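Local coordinates for SnoaL-like domain-containing protein (Burkholderia thailandensis E264, PDB 3H3H) that is of unknown function but belongs to the SnoaL-like family of the NTF2 clan, whose cone-shaped fold commonly encloses a ligand pocket, at residues P4-A10 with A84-V89; F13-W17 with S31-D35; M39-M43 with A116-Y120. All coordinates share one frame; numbering follows the deposited sequence.

In the fold
Contacts 1 and 2 share helix 7-22, while contacts 1 and 3 reach the same mixed sheet. The first two, centres about 13 Å apart, touch where Val-89 CG1 packs on Phe-13 CD2 at 4.3 Å. Contact 3 lies about 16 Å from contact 2 between centres, on the opposite side of the chain's centre, and adjoins it in sequence through strands 33-34 and 37-40. Contacts 1 and 3 are about 19 Å apart between centres, yet both reach the second subunit. An unidentified ligand, probably from the crystallisation liquor, is bound about 4 Å from the side chain of Trp-17, and one is hydrogen-bonded by Ser-41 and Tyr-120, which may mark a pocket.

Contact 1. Residues P4-A10 with A84-V89; sequences PITQAFA and AGVDSV
Ile-5 is the main bump of this contact, and the turn 84-89 bends round it. Its two branches go to different walls: CG1 lies against the backbone of the turn, 3.7 Å from Ser-88 N, while CG2 meets Val-89 CG2 at 3.5 Å, the two side chains crossing at about a right angle. Because chi1 of -70° sets CG1 beside the backbone N, CG2 is the branch turned to the methyls of Val-89 and Ala-84. Early in helix 7-22, Ala-10 CB packs beside the same valine methyl, 3.7 Å from Val-89 CG2. Gln-7, in one of its two conformers, bends at chi2 to lay its amide against Ala-84 CB. The backbone closes the outer end: Ile-5 N donates to Val-86 O at 3.1 Å, nearly straight at 167°. A water donates to Ile-5 O and lies doubtfully close to Gly-85 O. Thr-6 is the N-cap of the helix, its OG1 accepting from Phe-9 N. The contact joins the start of helix 7-22 to the hairpin between strands 78-84 and 88-94. Its chemistry is consistent with the Ile-5 N bond fixing the backbone register and the methyls closing an apolar patch.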
# COMPACT_ATOMS: atom_id res chain seq x y z
N PRO B 4 14.53 -7.43 -4.89
CA PRO B 4 13.17 -6.89 -4.77
C PRO B 4 12.63 -6.37 -6.12
O PRO B 4 13.37 -6.26 -7.10
CB PRO B 4 13.32 -5.74 -3.75
CG PRO B 4 14.80 -5.52 -3.60
CD PRO B 4 15.47 -6.80 -3.95
N ILE B 5 11.33 -6.12 -6.16
CA ILE B 5 10.68 -5.49 -7.31
C ILE B 5 11.53 -4.36 -7.78
O ILE B 5 11.90 -3.51 -7.01
CB ILE B 5 9.31 -4.89 -6.88
CG1 ILE B 5 8.35 -6.03 -6.57
CG2 ILE B 5 8.81 -3.94 -7.95
CD1 ILE B 5 8.06 -6.87 -7.77
N THR B 6 11.87 -4.35 -9.06
CA THR B 6 12.73 -3.33 -9.58
C THR B 6 11.96 -2.07 -9.92
O THR B 6 10.74 -2.11 -10.13
CB THR B 6 13.48 -3.86 -10.82
OG1 THR B 6 12.51 -4.33 -11.78
CG2 THR B 6 14.39 -5.03 -10.44
N GLN B 7 12.64 -0.93 -9.98
CA GLN B 7 11.93 0.29 -10.34
C GLN B 7 11.59 0.22 -11.85
O GLN B 7 10.56 0.73 -12.26
CB GLN B 7 12.70 1.55 -9.97
CG GLN B 7 11.80 2.62 -9.31
CD GLN B 7 11.49 2.33 -7.85
OE1 GLN B 7 12.23 1.61 -7.18
NE2 GLN B 7 10.41 2.92 -7.33
N ALA B 8 12.43 -0.44 -12.65
CA ALA B 8 12.10 -0.66 -14.07
C ALA B 8 10.65 -1.21 -14.13
O ALA B 8 9.75 -0.66 -14.80
CB ALA B 8 13.06 -1.65 -14.73
N PHE B 9 10.50 -2.33 -13.43
CA PHE B 9 9.25 -3.04 -13.42
C PHE B 9 8.12 -2.18 -12.83
O PHE B 9 7.04 -2.08 -13.39
CB PHE B 9 9.43 -4.37 -12.68
CG PHE B 9 8.22 -5.20 -12.71
CD1 PHE B 9 7.93 -5.96 -13.82
CD2 PHE B 9 7.31 -5.14 -11.68
CE1 PHE B 9 6.78 -6.69 -13.87
CE2 PHE B 9 6.16 -5.84 -11.73
CZ PHE B 9 5.88 -6.63 -12.81
N ALA B 10 8.38 -1.51 -11.72
CA ALA B 10 7.30 -0.80 -11.04
C ALA B 10 6.69 0.30 -11.91
O ALA B 10 5.48 0.52 -11.96
CB ALA B 10 7.84 -0.24 -9.72
N ALA B 84 7.98 1.19 -4.70
CA ALA B 84 8.27 -0.25 -4.76
C ALA B 84 8.58 -0.81 -3.40
O ALA B 84 9.34 -0.24 -2.64
CB ALA B 84 9.47 -0.49 -5.72
N GLY B 85 8.04 -2.00 -3.13
CA GLY B 85 8.34 -2.73 -1.92
C GLY B 85 9.09 -4.02 -2.20
O GLY B 85 9.95 -4.08 -3.07
N VAL B 86 8.86 -5.05 -1.40
CA VAL B 86 9.62 -6.30 -1.60
C VAL B 86 9.06 -7.07 -2.78
O VAL B 86 9.73 -7.33 -3.79
CB VAL B 86 9.58 -7.13 -0.30
CG1 VAL B 86 10.19 -8.56 -0.48
CG2 VAL B 86 10.28 -6.35 0.78
N ASP B 87 7.78 -7.40 -2.66
CA ASP B 87 7.11 -8.14 -3.73
C ASP B 87 5.90 -7.36 -4.20
O ASP B 87 5.05 -7.91 -4.93
CB ASP B 87 6.68 -9.52 -3.24
CG ASP B 87 5.48 -9.50 -2.27
OD1 ASP B 87 4.99 -8.42 -1.85
OD2 ASP B 87 5.02 -10.61 -1.95
N SER B 88 5.88 -6.07 -3.88
CA SER B 88 4.71 -5.26 -4.20
C SER B 88 5.09 -3.90 -4.80
O SER B 88 6.26 -3.42 -4.64
CB SER B 88 3.85 -5.06 -2.97
OG SER B 88 4.55 -4.51 -1.87
N VAL B 89 4.13 -3.35 -5.52
CA VAL B 89 4.20 -2.01 -6.08
C VAL B 89 2.99 -1.28 -5.54
O VAL B 89 1.90 -1.85 -5.45
CB VAL B 89 4.17 -2.06 -7.61
CG1 VAL B 89 4.01 -0.71 -8.24
CG2 VAL B 89 5.50 -2.69 -8.12
O HOH W 1 11.84 -2.81 -4.08

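Contact 2. Residues F13-W17 with S31-D35; sequences FSREW and SHYAD
Trp-17 and Tyr-33 supply the hydrogen bond of this contact: the indole NE1 donates to Tyr-33 OH at 2.8 Å, with an N-H...O angle of 153°. The hydroxyl lies close to the indole plane, so it is met at the ring edge. Trp-17 has CG anti to the backbone N, which swings the indole off the helix toward strand 33-34. The two rings meet rim to rim, neither over the other's face.

Phe-13 turns its edge to the face of His-32 in an offset edge-to-face pair, centroids 5.6 Å apart and planes at 85°, while its CE1 also reaches His-32 CB at 3.9 Å. Phe-105 and Phe-107 of strand 100-107 meet the Phe-13 ring edge-to-face, placing it between helix and sheet as in the helix-lined sheet of the NTF2-like fold. Phe-105 packs against the Trp-17 ring in the same manner.

The third kind is polar but not bonded. Glu-16 OE1 lies in the plane of the imidazole at its edge, 3.1 Å from His-32 CE1, and Glu-16 CB packs on the same carbon at 3.6 Å. The carboxylate is turned 46° from the ring, and its other oxygen, OE2, is hydrogen-bonded to Gln-12 one turn earlier in the helix.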
# COMPACT_ATOMS: atom_id res chain seq x y z
N PHE B 13 4.94 -1.29 -15.11
CA PHE B 13 3.68 -1.84 -14.66
C PHE B 13 2.69 -0.70 -14.44
O PHE B 13 1.52 -0.76 -14.82
CB PHE B 13 3.84 -2.64 -13.36
CG PHE B 13 2.53 -3.03 -12.73
CD1 PHE B 13 1.79 -4.06 -13.23
CD2 PHE B 13 2.05 -2.34 -11.64
CE1 PHE B 13 0.55 -4.37 -12.70
CE2 PHE B 13 0.78 -2.67 -11.08
CZ PHE B 13 0.07 -3.65 -11.60
N SER B 14 3.10 0.32 -13.72
CA SER B 14 2.21 1.44 -13.42
C SER B 14 1.68 2.12 -14.71
O SER B 14 0.51 2.42 -14.83
CB SER B 14 2.94 2.44 -12.53
OG SER B 14 3.32 1.84 -11.33
N ARG B 15 2.56 2.38 -15.66
CA ARG B 15 2.16 3.03 -16.89
C ARG B 15 1.20 2.15 -17.70
O ARG B 15 0.24 2.65 -18.27
CB ARG B 15 3.39 3.42 -17.73
CG ARG B 15 3.07 4.06 -19.07
CD ARG B 15 3.12 5.60 -19.10
NE ARG B 15 3.14 6.04 -20.48
CZ ARG B 15 4.26 6.37 -21.14
NH1 ARG B 15 4.19 6.74 -22.41
NH2 ARG B 15 5.43 6.32 -20.52
N GLU B 16 1.42 0.84 -17.73
CA GLU B 16 0.52 -0.04 -18.46
C GLU B 16 -0.80 -0.15 -17.73
O GLU B 16 -1.82 -0.11 -18.38
CB GLU B 16 1.12 -1.43 -18.69
CG GLU B 16 2.35 -1.39 -19.51
CD GLU B 16 3.01 -2.75 -19.70
OE1 GLU B 16 2.65 -3.75 -19.05
OE2 GLU B 16 3.95 -2.83 -20.49
N TRP B 17 -0.78 -0.26 -16.40
CA TRP B 17 -2.00 -0.45 -15.64
C TRP B 17 -2.87 0.79 -15.73
O TRP B 17 -4.07 0.70 -15.99
CB TRP B 17 -1.67 -0.73 -14.15
CG TRP B 17 -2.82 -1.09 -13.34
CD1 TRP B 17 -3.34 -2.35 -13.12
CD2 TRP B 17 -3.53 -0.22 -12.48
NE1 TRP B 17 -4.42 -2.26 -12.27
CE2 TRP B 17 -4.50 -0.98 -11.80
CE3 TRP B 17 -3.46 1.16 -12.24
CZ2 TRP B 17 -5.41 -0.41 -10.91
CZ3 TRP B 17 -4.34 1.71 -11.31
CH2 TRP B 17 -5.32 0.94 -10.68
N SER B 31 -4.87 -8.65 -17.99
CA SER B 31 -3.65 -9.30 -18.44
C SER B 31 -2.56 -9.17 -17.37
O SER B 31 -1.66 -9.96 -17.35
CB SER B 31 -3.13 -8.73 -19.76
OG SER B 31 -2.56 -7.44 -19.60
N HIS B 32 -2.70 -8.20 -16.47
CA HIS B 32 -1.70 -7.95 -15.51
C HIS B 32 -1.86 -8.83 -14.26
O HIS B 32 -1.03 -8.76 -13.39
CB HIS B 32 -1.75 -6.50 -15.06
CG HIS B 32 -1.34 -5.59 -16.16
ND1 HIS B 32 -0.03 -5.51 -16.61
CD2 HIS B 32 -2.09 -4.86 -17.03
CE1 HIS B 32 0.02 -4.68 -17.65
NE2 HIS B 32 -1.21 -4.29 -17.94
N TYR B 33 -2.97 -9.56 -14.20
CA TYR B 33 -3.36 -10.29 -12.97
C TYR B 33 -3.24 -11.78 -13.17
O TYR B 33 -3.50 -12.30 -14.25
CB TYR B 33 -4.79 -9.92 -12.59
CG TYR B 33 -4.98 -8.47 -12.15
CD1 TYR B 33 -5.09 -7.43 -13.09
CD2 TYR B 33 -5.00 -8.11 -10.82
CE1 TYR B 33 -5.23 -6.16 -12.72
CE2 TYR B 33 -5.16 -6.83 -10.42
CZ TYR B 33 -5.28 -5.82 -11.36
OH TYR B 33 -5.53 -4.51 -11.04
N ALA B 34 -2.84 -12.45 -12.10
CA ALA B 34 -2.78 -13.89 -12.04
C ALA B 34 -4.18 -14.50 -11.89
O ALA B 34 -5.10 -13.86 -11.41
CB ALA B 34 -1.91 -14.31 -10.86
N ASP B 35 -4.34 -15.74 -12.36
CA ASP B 35 -5.57 -16.45 -12.08
C ASP B 35 -5.77 -16.51 -10.57
O ASP B 35 -4.84 -16.73 -9.80
CB ASP B 35 -5.50 -17.87 -12.65
CG ASP B 35 -5.48 -17.89 -14.18
OD1 ASP B 35 -6.05 -17.02 -14.81
OD2 ASP B 35 -4.90 -18.84 -14.74

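Contact 3. Residues M39-M43 with A116-Y120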
# COMPACT_ATOMS: atom_id res chain seq x y z
N MSE B 39 -8.66 -9.54 -4.51
CA MSE B 39 -8.93 -8.09 -4.58
C MSE B 39 -9.60 -7.64 -3.31
O MSE B 39 -10.56 -8.29 -2.85
CB MSE B 39 -9.79 -7.71 -5.80
CG MSE B 39 -10.04 -6.18 -6.00
SE MSE B 39 -8.37 -5.31 -6.38
CE MSE B 39 -8.73 -3.59 -5.57
N SER B 40 -9.00 -6.68 -2.61
CA SER B 40 -9.59 -6.04 -1.45
C SER B 40 -9.87 -4.60 -1.73
O SER B 40 -9.00 -3.90 -2.23
CB SER B 40 -8.61 -6.13 -0.30
OG SER B 40 -8.99 -5.31 0.74
N SER B 41 -11.09 -4.16 -1.48
CA SER B 41 -11.37 -2.74 -1.64
C SER B 41 -12.54 -2.29 -0.77
O SER B 41 -13.52 -3.01 -0.63
CB SER B 41 -11.79 -2.45 -3.07
OG SER B 41 -12.11 -1.08 -3.24
N PRO B 42 -12.47 -1.06 -0.25
CA PRO B 42 -13.66 -0.52 0.42
C PRO B 42 -14.88 -0.51 -0.50
O PRO B 42 -16.03 -0.59 -0.03
CB PRO B 42 -13.23 0.91 0.75
CG PRO B 42 -11.72 0.74 0.93
CD PRO B 42 -11.32 -0.16 -0.14
N MSE B 43 -14.65 -0.43 -1.81
CA MSE B 43 -15.77 -0.42 -2.77
C MSE B 43 -16.46 -1.79 -2.85
O MSE B 43 -17.65 -1.89 -3.23
CB MSE B 43 -15.28 0.01 -4.15
CG MSE B 43 -14.67 1.41 -4.21
SE MSE B 43 -14.31 1.79 -6.10
CE MSE B 43 -13.94 3.64 -6.06
N ALA B 116 -4.25 -7.60 -4.67
CA ALA B 116 -4.28 -6.14 -4.75
C ALA B 116 -5.20 -5.63 -3.69
O ALA B 116 -6.19 -6.28 -3.39
CB ALA B 116 -4.68 -5.62 -6.14
N LEU B 117 -4.82 -4.48 -3.09
CA LEU B 117 -5.62 -3.87 -2.01
C LEU B 117 -5.74 -2.38 -2.35
O LEU B 117 -4.75 -1.71 -2.56
CB LEU B 117 -4.91 -3.97 -0.67
CG LEU B 117 -4.46 -5.32 -0.19
CD1 LEU B 117 -3.15 -5.75 -0.91
CD2 LEU B 117 -4.27 -5.21 1.34
N ALA B 118 -6.97 -1.89 -2.37
CA ALA B 118 -7.27 -0.52 -2.69
C ALA B 118 -7.41 0.29 -1.38
O ALA B 118 -7.93 -0.22 -0.36
CB ALA B 118 -8.53 -0.45 -3.50
N HIS B 119 -7.03 1.56 -1.44
CA HIS B 119 -7.13 2.48 -0.34
C HIS B 119 -7.55 3.79 -0.93
O HIS B 119 -7.09 4.16 -2.02
CB HIS B 119 -5.80 2.72 0.35
CG HIS B 119 -5.11 1.49 0.84
ND1 HIS B 119 -4.46 0.61 -0.01
CD2 HIS B 119 -4.92 1.03 2.10
CE1 HIS B 119 -4.01 -0.41 0.72
NE2 HIS B 119 -4.22 -0.14 2.01
N TYR B 120 -8.40 4.53 -0.21
CA TYR B 120 -8.87 5.83 -0.69
C TYR B 120 -8.94 6.89 0.38
O TYR B 120 -9.00 6.59 1.57
CB TYR B 120 -10.31 5.64 -1.21
CG TYR B 120 -10.41 4.73 -2.37
CD1 TYR B 120 -10.04 5.19 -3.64
CD2 TYR B 120 -10.84 3.42 -2.26
CE1 TYR B 120 -10.09 4.41 -4.69
CE2 TYR B 120 -10.89 2.61 -3.37
CZ TYR B 120 -10.53 3.13 -4.57
OH TYR B 120 -10.57 2.34 -5.66
O HOH W 2 -8.38 -2.50 0.96
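Ser-41 OG has two polar partners: it accepts from Met-43 N at 3.0 Å, the N-cap bond of helix 42-48, and hydrogen-bonds an unidentified ligand, probably from the crystallisation liquor, which Tyr-120 OH also bonds. The hydroxyl stands anti to the backbone N (chi1 178°) and lies in the plane of the Tyr-120 ring, at its edge, 3.9 Å from CE2. Pro-42 CD comes to the same ring at its edge. In one of its two conformers Met-43, a selenomethionine, crosses the tyrosine at about a right angle in an oblique Met-aromatic contact, SE 5.1 Å from the ring centroid.

Before the cap the strands pair in parallel, Met-39 with Ala-116 and Ser-40 with Leu-117. Ser-40 N donates to Ala-116 O and Ala-118 N donates to Ser-40 O, both at 2.9 Å. A water joins Ser-40 OG to Ala-118 O. On one sheet face selenomethionine Met-39 bends so that SE packs 3.7 Å from Ala-116 CB and CE reaches Ala-118 CB.

Met-39 also meets Val-61 and Trp-65, so helix 58-71 packs on that face. Strand 37-40 runs between 54-56 and 113-121, and His-119 hydrogen-bonds Ser-88 of the second subunit.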